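Local coordinates for syndapin (Drosophila melanogaster, PDB 3I2W), which forms the membrane-associated F-BAR homodimer of a PACSIN-type protein and probably takes part in endocytosis, regulating the internalization of plasma-membrane proteins, at residues K11-R16 with S213-C218; S96-W101 with L226-E231; K103-H108 with Q219-T224. All coordinates share one frame; numbering follows the deposited sequence.

Contact 1 (K11-R16 with S213-C218)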
loop_
_atom_site.group_PDB
_atom_site.type_symbol
_atom_site.label_atom_id
_atom_site.label_comp_id
_atom_site.label_asym_id
_atom_site.label_seq_id
_atom_site.Cartn_x
_atom_site.Cartn_y
_atom_site.Cartn_z
ATOM N N LYS B 11 7.438 5.922 -40.056
ATOM C CA LYS B 11 8.185 6.147 -38.860
ATOM C C LYS B 11 7.342 6.067 -37.607
ATOM O O LYS B 11 7.870 5.799 -36.548
ATOM C CB LYS B 11 8.965 7.435 -38.978
ATOM C CG LYS B 11 9.910 7.379 -40.151
ATOM C CD LYS B 11 11.280 8.113 -39.927
ATOM C CE LYS B 11 11.726 8.819 -41.239
ATOM N NZ LYS B 11 13.162 9.061 -41.242
ATOM N N ARG B 12 6.030 6.250 -37.721
ATOM C CA ARG B 12 5.151 5.951 -36.582
ATOM C C ARG B 12 5.271 4.494 -36.244
ATOM O O ARG B 12 5.428 4.191 -35.112
ATOM C CB ARG B 12 3.712 6.364 -36.813
ATOM C CG ARG B 12 3.650 7.737 -37.524
ATOM C CD ARG B 12 2.417 8.608 -37.238
ATOM N NE ARG B 12 1.201 8.102 -37.873
ATOM C CZ ARG B 12 0.879 8.326 -39.139
ATOM N NH1 ARG B 12 1.682 9.037 -39.921
ATOM N NH2 ARG B 12 -0.249 7.835 -39.627
ATOM N N THR B 13 5.363 3.601 -37.215
ATOM C CA THR B 13 5.477 2.191 -36.895
ATOM C C THR B 13 6.814 1.836 -36.278
ATOM O O THR B 13 6.872 1.044 -35.334
ATOM C CB THR B 13 5.156 1.337 -38.094
ATOM O OG1 THR B 13 3.804 1.583 -38.456
ATOM C CG2 THR B 13 5.243 -0.118 -37.768
ATOM N N THR B 14 7.891 2.406 -36.804
ATOM C CA THR B 14 9.181 2.081 -36.277
ATOM C C THR B 14 9.293 2.741 -34.903
ATOM O O THR B 14 9.826 2.148 -33.992
ATOM C CB THR B 14 10.359 2.496 -37.191
ATOM O OG1 THR B 14 10.397 3.903 -37.320
ATOM C CG2 THR B 14 10.192 1.988 -38.555
ATOM N N LYS B 15 8.741 3.937 -34.711
ATOM C CA LYS B 15 8.868 4.564 -33.396
ATOM C C LYS B 15 8.282 3.601 -32.369
ATOM O O LYS B 15 8.754 3.509 -31.240
ATOM C CB LYS B 15 8.202 5.950 -33.361
ATOM C CG LYS B 15 8.211 6.629 -32.036
ATOM C CD LYS B 15 7.871 8.143 -32.124
ATOM C CE LYS B 15 7.280 8.696 -30.756
ATOM N NZ LYS B 15 5.887 8.070 -30.370
ATOM N N ARG B 16 7.292 2.840 -32.801
ATOM C CA ARG B 16 6.553 1.970 -31.903
ATOM C C ARG B 16 7.394 0.799 -31.372
ATOM O O ARG B 16 7.165 0.341 -30.287
ATOM C CB ARG B 16 5.246 1.480 -32.540
ATOM C CG ARG B 16 4.580 0.440 -31.645
ATOM C CD ARG B 16 3.373 -0.269 -32.255
ATOM N NE ARG B 16 3.709 -0.990 -33.471
ATOM C CZ ARG B 16 2.859 -1.757 -34.141
ATOM N NH1 ARG B 16 1.625 -1.973 -33.674
ATOM N NH2 ARG B 16 3.246 -2.335 -35.261
ATOM N N SER B 213 5.055 -5.994 -46.534
ATOM C CA SER B 213 5.772 -7.115 -46.144
ATOM C C SER B 213 6.602 -6.692 -44.969
ATOM O O SER B 213 6.769 -7.450 -44.029
ATOM C CB SER B 213 6.609 -7.503 -47.324
ATOM O OG SER B 213 7.531 -8.443 -46.914
ATOM N N VAL B 214 7.135 -5.475 -45.033
ATOM C CA VAL B 214 7.955 -4.884 -43.953
ATOM C C VAL B 214 7.069 -4.564 -42.777
ATOM O O VAL B 214 7.465 -4.788 -41.657
ATOM C CB VAL B 214 8.647 -3.600 -44.389
ATOM C CG1 VAL B 214 9.373 -2.990 -43.254
ATOM C CG2 VAL B 214 9.643 -3.912 -45.430
ATOM N N PHE B 215 5.863 -4.073 -43.042
ATOM C CA PHE B 215 4.948 -3.684 -42.010
ATOM C C PHE B 215 4.558 -4.874 -41.190
ATOM O O PHE B 215 4.381 -4.779 -39.994
ATOM C CB PHE B 215 3.693 -3.152 -42.638
ATOM C CG PHE B 215 2.673 -2.671 -41.650
ATOM C CD1 PHE B 215 2.896 -1.525 -40.897
ATOM C CD2 PHE B 215 1.470 -3.325 -41.510
ATOM C CE1 PHE B 215 1.955 -1.070 -39.999
ATOM C CE2 PHE B 215 0.483 -2.844 -40.645
ATOM C CZ PHE B 215 0.727 -1.740 -39.881
ATOM N N GLU B 216 4.420 -6.015 -41.836
ATOM C CA GLU B 216 3.878 -7.141 -41.138
ATOM C C GLU B 216 4.964 -7.753 -40.261
ATOM O O GLU B 216 4.645 -8.339 -39.202
ATOM C CB GLU B 216 3.181 -8.120 -42.082
ATOM C CG GLU B 216 1.713 -7.732 -42.387
ATOM C CD GLU B 216 0.794 -7.646 -41.133
ATOM O OE1 GLU B 216 1.012 -8.460 -40.191
ATOM O OE2 GLU B 216 -0.146 -6.774 -41.080
ATOM N N LYS B 217 6.225 -7.586 -40.650
ATOM C CA LYS B 217 7.315 -7.954 -39.787
ATOM C C LYS B 217 7.170 -7.236 -38.434
ATOM O O LYS B 217 7.482 -7.805 -37.346
ATOM C CB LYS B 217 8.652 -7.574 -40.404
ATOM C CG LYS B 217 9.278 -8.627 -41.322
ATOM C CD LYS B 217 10.369 -8.038 -42.279
ATOM C CE LYS B 217 11.123 -9.121 -43.181
ATOM N NZ LYS B 217 10.076 -9.740 -44.082
ATOM N N CYS B 218 6.687 -5.997 -38.518
ATOM C CA CYS B 218 6.572 -5.146 -37.396
ATOM C C CYS B 218 5.394 -5.569 -36.591
ATOM O O CYS B 218 5.517 -5.780 -35.406
ATOM C CB CYS B 218 6.435 -3.718 -37.846
ATOM S SG CYS B 218 8.030 -3.109 -38.479
#
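With chi1 at -63°, Thr13 sets its CG2 anti to the backbone N and keeps OG1 beside that N, and chi1 of -178° swings the ring of Phe215 out toward the same threonine. The two side chains meet between helix 11-58 and helix 169-240, long helices of the F-BAR bundle that run in the same general direction, here with 26° between the axes of the short segments. The hydroxyl comes in at the edge of Phe215, in the ring plane, with OG1 3.6 Å from CE1, and the side chains cross at about a right angle. The methyl packs mainly against Cys218, its CG2 3.8 Å from CB and 4.1 Å from SG, with the Phe215 edge also nearby. Thr13 and Cys218 also form the nearest backbone pair, their CA atoms 7.4 Å apart. All four touching residues are buried; the second subunit helps to cover Thr13, Arg16 and Phe215, while Cys218 touches Leu119 of helix 114-159. The polar end of Thr13 is satisfied across the dimer, OG1 accepting a hydrogen bond from NE1 of Trp271 of the second subunit. That indole also forms a cation-pi contact with Arg16, so the contact belongs to the dimer interface. Arg16 extends from its backbone and bends only at chi3, leaving its guanidinium oblique to the backbone carbonyl carbon of Cys218, with NH2 4.1 Å from that C.

Contact 2 (S96-W101 with L226-E231)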
loop_
_atom_site.group_PDB
_atom_site.type_symbol
_atom_site.label_atom_id
_atom_site.label_comp_id
_atom_site.label_asym_id
_atom_site.label_seq_id
_atom_site.Cartn_x
_atom_site.Cartn_y
_atom_site.Cartn_z
ATOM N N SER B 96 11.852 -9.544 -12.946
ATOM C CA SER B 96 12.987 -10.213 -13.603
ATOM C C SER B 96 12.599 -10.786 -14.960
ATOM O O SER B 96 13.416 -10.802 -15.903
ATOM C CB SER B 96 13.408 -11.405 -12.771
ATOM O OG SER B 96 12.250 -12.241 -12.661
ATOM N N GLN B 97 11.373 -11.286 -15.061
ATOM C CA GLN B 97 10.941 -11.818 -16.323
ATOM C C GLN B 97 10.983 -10.708 -17.342
ATOM O O GLN B 97 11.515 -10.879 -18.385
ATOM C CB GLN B 97 9.530 -12.283 -16.223
ATOM C CG GLN B 97 9.347 -13.701 -15.890
ATOM C CD GLN B 97 7.876 -14.077 -16.047
ATOM O OE1 GLN B 97 7.516 -14.654 -17.065
ATOM N NE2 GLN B 97 7.019 -13.693 -15.094
ATOM N N ILE B 98 10.384 -9.578 -17.034
ATOM C CA ILE B 98 10.381 -8.444 -17.897
ATOM C C ILE B 98 11.773 -7.971 -18.135
ATOM O O ILE B 98 12.160 -7.716 -19.266
ATOM C CB ILE B 98 9.539 -7.310 -17.333
ATOM C CG1 ILE B 98 8.124 -7.830 -17.115
ATOM C CG2 ILE B 98 9.496 -6.130 -18.338
ATOM C CD1 ILE B 98 7.227 -6.841 -16.390
ATOM N N LYS B 99 12.558 -7.846 -17.090
ATOM C CA LYS B 99 13.920 -7.445 -17.279
ATOM C C LYS B 99 14.616 -8.314 -18.395
ATOM O O LYS B 99 15.422 -7.828 -19.189
ATOM C CB LYS B 99 14.649 -7.467 -15.943
ATOM C CG LYS B 99 16.130 -7.172 -16.139
ATOM C CD LYS B 99 16.740 -6.398 -15.061
ATOM C CE LYS B 99 18.068 -7.031 -14.692
ATOM N NZ LYS B 99 18.941 -6.125 -13.816
ATOM N N THR B 100 14.243 -9.595 -18.435
ATOM C CA THR B 100 14.871 -10.578 -19.268
ATOM C C THR B 100 14.429 -10.415 -20.694
ATOM O O THR B 100 15.282 -10.370 -21.621
ATOM C CB THR B 100 14.627 -12.013 -18.767
ATOM O OG1 THR B 100 15.721 -12.420 -17.936
ATOM C CG2 THR B 100 14.614 -12.986 -19.914
ATOM N N TRP B 101 13.128 -10.358 -20.900
ATOM C CA TRP B 101 12.582 -10.225 -22.214
ATOM C C TRP B 101 13.135 -8.968 -22.869
ATOM O O TRP B 101 13.542 -8.974 -24.019
ATOM C CB TRP B 101 11.100 -10.126 -22.026
ATOM C CG TRP B 101 10.282 -10.315 -23.207
ATOM C CD1 TRP B 101 9.659 -11.461 -23.578
ATOM C CD2 TRP B 101 9.840 -9.307 -24.118
ATOM N NE1 TRP B 101 8.887 -11.255 -24.695
ATOM C CE2 TRP B 101 8.978 -9.941 -25.055
ATOM C CE3 TRP B 101 10.089 -7.932 -24.247
ATOM C CZ2 TRP B 101 8.396 -9.262 -26.130
ATOM C CZ3 TRP B 101 9.482 -7.240 -25.325
ATOM C CH2 TRP B 101 8.662 -7.921 -26.255
ATOM N N LEU B 226 2.616 -7.662 -27.191
ATOM C CA LEU B 226 1.320 -7.507 -26.563
ATOM C C LEU B 226 0.910 -8.808 -25.864
ATOM O O LEU B 226 0.169 -8.780 -24.911
ATOM C CB LEU B 226 0.248 -7.069 -27.539
ATOM C CG LEU B 226 0.439 -5.736 -28.226
ATOM C CD1 LEU B 226 -0.632 -5.669 -29.210
ATOM C CD2 LEU B 226 0.232 -4.566 -27.337
ATOM N N GLN B 227 1.378 -9.943 -26.354
ATOM C CA GLN B 227 0.987 -11.176 -25.764
ATOM C C GLN B 227 1.732 -11.291 -24.438
ATOM O O GLN B 227 1.144 -11.514 -23.378
ATOM C CB GLN B 227 1.253 -12.351 -26.722
ATOM C CG GLN B 227 0.358 -12.299 -27.945
ATOM C CD GLN B 227 0.401 -13.527 -28.905
ATOM O OE1 GLN B 227 -0.653 -13.885 -29.450
ATOM N NE2 GLN B 227 1.597 -14.128 -29.154
ATOM N N PHE B 228 3.028 -11.090 -24.488
ATOM C CA PHE B 228 3.839 -11.087 -23.315
ATOM C C PHE B 228 3.249 -10.179 -22.251
ATOM O O PHE B 228 3.047 -10.624 -21.128
ATOM C CB PHE B 228 5.204 -10.614 -23.709
ATOM C CG PHE B 228 6.150 -10.558 -22.600
ATOM C CD1 PHE B 228 6.586 -11.703 -22.002
ATOM C CD2 PHE B 228 6.627 -9.352 -22.149
ATOM C CE1 PHE B 228 7.491 -11.641 -20.964
ATOM C CE2 PHE B 228 7.522 -9.282 -21.133
ATOM C CZ PHE B 228 7.949 -10.424 -20.533
ATOM N N PHE B 229 2.951 -8.932 -22.594
ATOM C CA PHE B 229 2.428 -8.029 -21.578
ATOM C C PHE B 229 1.145 -8.554 -20.970
ATOM O O PHE B 229 0.925 -8.395 -19.781
ATOM C CB PHE B 229 2.240 -6.597 -22.111
ATOM C CG PHE B 229 3.499 -5.750 -22.062
ATOM C CD1 PHE B 229 3.449 -4.472 -21.590
ATOM C CD2 PHE B 229 4.723 -6.234 -22.508
ATOM C CE1 PHE B 229 4.601 -3.703 -21.549
ATOM C CE2 PHE B 229 5.865 -5.475 -22.478
ATOM C CZ PHE B 229 5.814 -4.224 -22.035
ATOM N N LYS B 230 0.308 -9.208 -21.768
ATOM C CA LYS B 230 -0.908 -9.785 -21.234
ATOM C C LYS B 230 -0.596 -10.846 -20.139
ATOM O O LYS B 230 -1.286 -10.930 -19.107
ATOM C CB LYS B 230 -1.752 -10.360 -22.350
ATOM C CG LYS B 230 -3.175 -10.483 -21.934
ATOM C CD LYS B 230 -3.861 -11.615 -22.674
ATOM C CE LYS B 230 -5.321 -11.718 -22.241
ATOM N NZ LYS B 230 -6.279 -11.435 -23.308
ATOM N N GLU B 231 0.477 -11.608 -20.342
ATOM C CA GLU B 231 0.778 -12.674 -19.464
ATOM C C GLU B 231 1.281 -12.188 -18.148
ATOM O O GLU B 231 0.942 -12.743 -17.114
ATOM C CB GLU B 231 1.877 -13.559 -20.069
ATOM C CG GLU B 231 1.385 -14.442 -21.306
ATOM C CD GLU B 231 -0.158 -14.899 -21.125
ATOM O OE1 GLU B 231 -0.399 -15.639 -20.053
ATOM O OE2 GLU B 231 -1.076 -14.495 -22.032
#
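Gln97 NE2 is gripped twice, by OD1 of Asn235 on helix 169-240 and by the backbone O of Asp93 one turn earlier, while the backbone O of Gln97 lies 4.2 Å from CZ of Phe228. Helix 63-105 is thereby tied to helix 169-240, two antiparallel members of the F-BAR helical bundle whose short segments run at 168° to each other, their axes 11.6 Å apart. The contact itself is carried by an aromatic stack. Trp101 and Phe228 both hold CG anti to the backbone N, with chi1 of -165° for the tryptophan, and the two side chains slide past each other from opposite helices. The five-membered ring of Trp101 lies face to face with the Phe228 ring, centroids 3.6 Å apart and planes only 10° from parallel. CD1 of the indole sits over the centre of the phenylalanine. CA of Ile98 lies at the ring edge, 4.1 Å from Phe228 CZ, and its CG1 packs on the same CZ from out of the plane, at 4.3 Å. CE2 of Phe229 lies in the ring plane at another part of the rim, beside CD2. With an alanine at Phe228, the indole of Trp101 would probably lose its stacking partner and a gap would open beside Ile98. Leu27 of helix 11-58 touches both Ile98 and Phe229. At the far end of the ring, Phe228 CZ is 3.5 Å from Trp101 CB.

Contact 3 (K103-H108 with Q219-T224)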
loop_
_atom_site.group_PDB
_atom_site.type_symbol
_atom_site.label_atom_id
_atom_site.label_comp_id
_atom_site.label_asym_id
_atom_site.label_seq_id
_atom_site.Cartn_x
_atom_site.Cartn_y
_atom_site.Cartn_z
ATOM N N LYS B 103 15.945 -7.355 -22.283
ATOM C CA LYS B 103 17.298 -7.600 -22.665
ATOM C C LYS B 103 17.342 -8.393 -23.967
ATOM O O LYS B 103 18.201 -8.169 -24.787
ATOM C CB LYS B 103 17.956 -8.432 -21.581
ATOM C CG LYS B 103 19.426 -8.788 -21.846
ATOM C CD LYS B 103 20.039 -9.821 -20.830
ATOM C CE LYS B 103 21.499 -10.252 -21.302
ATOM N NZ LYS B 103 22.486 -10.574 -20.152
ATOM N N GLU B 104 16.398 -9.311 -24.166
ATOM C CA GLU B 104 16.536 -10.280 -25.241
ATOM C C GLU B 104 16.050 -9.778 -26.547
ATOM O O GLU B 104 16.491 -10.263 -27.574
ATOM C CB GLU B 104 15.872 -11.610 -24.923
ATOM C CG GLU B 104 16.914 -12.538 -24.319
ATOM C CD GLU B 104 16.324 -13.696 -23.516
ATOM O OE1 GLU B 104 15.098 -14.017 -23.605
ATOM O OE2 GLU B 104 17.132 -14.304 -22.780
ATOM N N ASN B 105 15.189 -8.775 -26.516
ATOM C CA ASN B 105 14.556 -8.315 -27.722
ATOM C C ASN B 105 14.941 -6.954 -28.168
ATOM O O ASN B 105 14.408 -6.507 -29.177
ATOM C CB ASN B 105 13.068 -8.301 -27.526
ATOM C CG ASN B 105 12.536 -9.649 -27.303
ATOM O OD1 ASN B 105 12.362 -10.406 -28.234
ATOM N ND2 ASN B 105 12.253 -9.970 -26.054
ATOM N N TYR B 106 15.802 -6.275 -27.421
ATOM C CA TYR B 106 16.233 -4.940 -27.789
ATOM C C TYR B 106 17.726 -4.887 -27.563
ATOM O O TYR B 106 18.206 -5.270 -26.521
ATOM C CB TYR B 106 15.487 -3.865 -26.980
ATOM C CG TYR B 106 13.953 -3.907 -27.108
ATOM C CD1 TYR B 106 13.312 -3.419 -28.231
ATOM C CD2 TYR B 106 13.159 -4.479 -26.126
ATOM C CE1 TYR B 106 11.898 -3.473 -28.369
ATOM C CE2 TYR B 106 11.750 -4.527 -26.245
ATOM C CZ TYR B 106 11.154 -4.015 -27.358
ATOM O OH TYR B 106 9.822 -4.073 -27.484
ATOM N N HIS B 107 18.478 -4.497 -28.575
ATOM C CA HIS B 107 19.911 -4.473 -28.504
ATOM C C HIS B 107 20.284 -3.050 -28.749
ATOM O O HIS B 107 19.487 -2.298 -29.319
ATOM C CB HIS B 107 20.463 -5.465 -29.502
ATOM C CG HIS B 107 20.023 -6.857 -29.179
ATOM N ND1 HIS B 107 20.705 -7.662 -28.284
ATOM C CD2 HIS B 107 18.884 -7.527 -29.497
ATOM C CE1 HIS B 107 20.037 -8.788 -28.115
ATOM N NE2 HIS B 107 18.930 -8.731 -28.841
ATOM N N HIS B 108 21.433 -2.629 -28.233
ATOM C CA HIS B 108 21.713 -1.206 -28.237
ATOM C C HIS B 108 22.987 -0.938 -28.965
ATOM O O HIS B 108 24.024 -1.277 -28.451
ATOM C CB HIS B 108 21.791 -0.643 -26.828
ATOM C CG HIS B 108 20.552 -0.841 -26.037
ATOM N ND1 HIS B 108 19.658 0.174 -25.808
ATOM C CD2 HIS B 108 20.071 -1.924 -25.376
ATOM C CE1 HIS B 108 18.654 -0.281 -25.071
ATOM N NE2 HIS B 108 18.884 -1.553 -24.793
ATOM N N GLN B 219 4.241 -5.681 -37.216
ATOM C CA GLN B 219 3.088 -6.232 -36.552
ATOM C C GLN B 219 3.430 -7.550 -35.842
ATOM O O GLN B 219 3.007 -7.782 -34.741
ATOM C CB GLN B 219 1.936 -6.437 -37.539
ATOM C CG GLN B 219 1.508 -5.184 -38.203
ATOM C CD GLN B 219 0.593 -4.347 -37.386
ATOM O OE1 GLN B 219 -0.630 -4.408 -37.552
ATOM N NE2 GLN B 219 1.152 -3.559 -36.473
ATOM N N THR B 220 4.217 -8.413 -36.433
ATOM C CA THR B 220 4.491 -9.673 -35.754
ATOM C C THR B 220 5.273 -9.478 -34.464
ATOM O O THR B 220 4.964 -10.066 -33.466
ATOM C CB THR B 220 5.181 -10.646 -36.708
ATOM O OG1 THR B 220 4.269 -10.919 -37.747
ATOM C CG2 THR B 220 5.473 -11.926 -36.086
ATOM N N PHE B 221 6.287 -8.647 -34.485
ATOM C CA PHE B 221 6.972 -8.345 -33.256
ATOM C C PHE B 221 6.052 -7.723 -32.267
ATOM O O PHE B 221 6.028 -8.132 -31.136
ATOM C CB PHE B 221 8.087 -7.395 -33.468
ATOM C CG PHE B 221 8.896 -7.193 -32.255
ATOM C CD1 PHE B 221 9.551 -8.263 -31.679
ATOM C CD2 PHE B 221 9.017 -5.951 -31.687
ATOM C CE1 PHE B 221 10.316 -8.093 -30.549
ATOM C CE2 PHE B 221 9.765 -5.763 -30.585
ATOM C CZ PHE B 221 10.416 -6.832 -30.000
ATOM N N GLU B 222 5.270 -6.748 -32.683
ATOM C CA GLU B 222 4.374 -6.152 -31.778
ATOM C C GLU B 222 3.448 -7.210 -31.218
ATOM O O GLU B 222 3.242 -7.205 -30.040
ATOM C CB GLU B 222 3.620 -5.022 -32.436
ATOM C CG GLU B 222 2.815 -4.168 -31.498
ATOM C CD GLU B 222 3.657 -3.444 -30.486
ATOM O OE1 GLU B 222 3.077 -2.767 -29.625
ATOM O OE2 GLU B 222 4.910 -3.547 -30.490
ATOM N N LYS B 223 2.902 -8.120 -32.017
ATOM C CA LYS B 223 1.895 -9.094 -31.528
ATOM C C LYS B 223 2.439 -9.775 -30.295
ATOM O O LYS B 223 1.807 -9.842 -29.276
ATOM C CB LYS B 223 1.612 -10.160 -32.592
ATOM C CG LYS B 223 0.480 -11.126 -32.273
ATOM C CD LYS B 223 0.591 -12.390 -33.120
ATOM C CE LYS B 223 -0.796 -13.027 -33.449
ATOM N NZ LYS B 223 -0.607 -14.506 -33.847
ATOM N N THR B 224 3.660 -10.239 -30.428
ATOM C CA THR B 224 4.413 -10.837 -29.421
ATOM C C THR B 224 4.560 -10.023 -28.142
ATOM O O THR B 224 4.460 -10.560 -27.037
ATOM C CB THR B 224 5.741 -11.067 -30.056
ATOM O OG1 THR B 224 5.742 -12.390 -30.564
ATOM C CG2 THR B 224 6.945 -10.916 -29.092
#
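The Phe221 ring turns its edge toward the face of Tyr106 in an offset edge-to-face pair, with centroids 5.7 Å apart and planes at 81°. CZ of Tyr106 and CB of Asn105 both lie in the plane of Phe221 at its rim, so the phenylalanine is met edge-on by two consecutive residues. Asn105 CB also sits 4.0 Å above one face of the tyrosine ring, toward its rim. At the phenol end, Tyr106 OH comes within 3.5 Å of Phe221 CE2. Asn105 adds its OD1, 3.9 Å from Phe221 CE1, with amide and ring planes 52° apart; its ND2 is committed to the backbone O of Trp101, one turn back on the same helix. Phe221 reaches this pair because its CG stands anti to the backbone N (chi1 -173°). Just beyond Tyr106, His107 NE2 donates a bent bond to the backbone O of Glu104, 3.1 Å away, from above the carbonyl plane, and the backbone N of His107 bonds to OE1 of Glu115. The arrangement joins the C-terminal part of helix 63-105 and the start of a short antiparallel hairpin, strands 108-109 and 112-113, to the flank of helix 169-240 in the F-BAR bundle.

In the fold
All three contacts use helix 169-240, in the order contact 1, contact 3, contact 2 along it. Contact 1 brings in helix 11-58, and the other two the C-terminal part of helix 63-105, with the turn that follows it in contact 3. The centres of contacts 1 and 2 lie 20 Å apart without touching; contact 3 sits between them, 12 Å from the first and 11 Å from the second, and touches both. Trp101 packs on Tyr106 and Thr224 and comes near Phe221, so the aromatic side chains of contacts 2 and 3 adjoin. Each contact also has the second subunit nearby, so together they tie the helices of one F-BAR chain where the dimer is assembled.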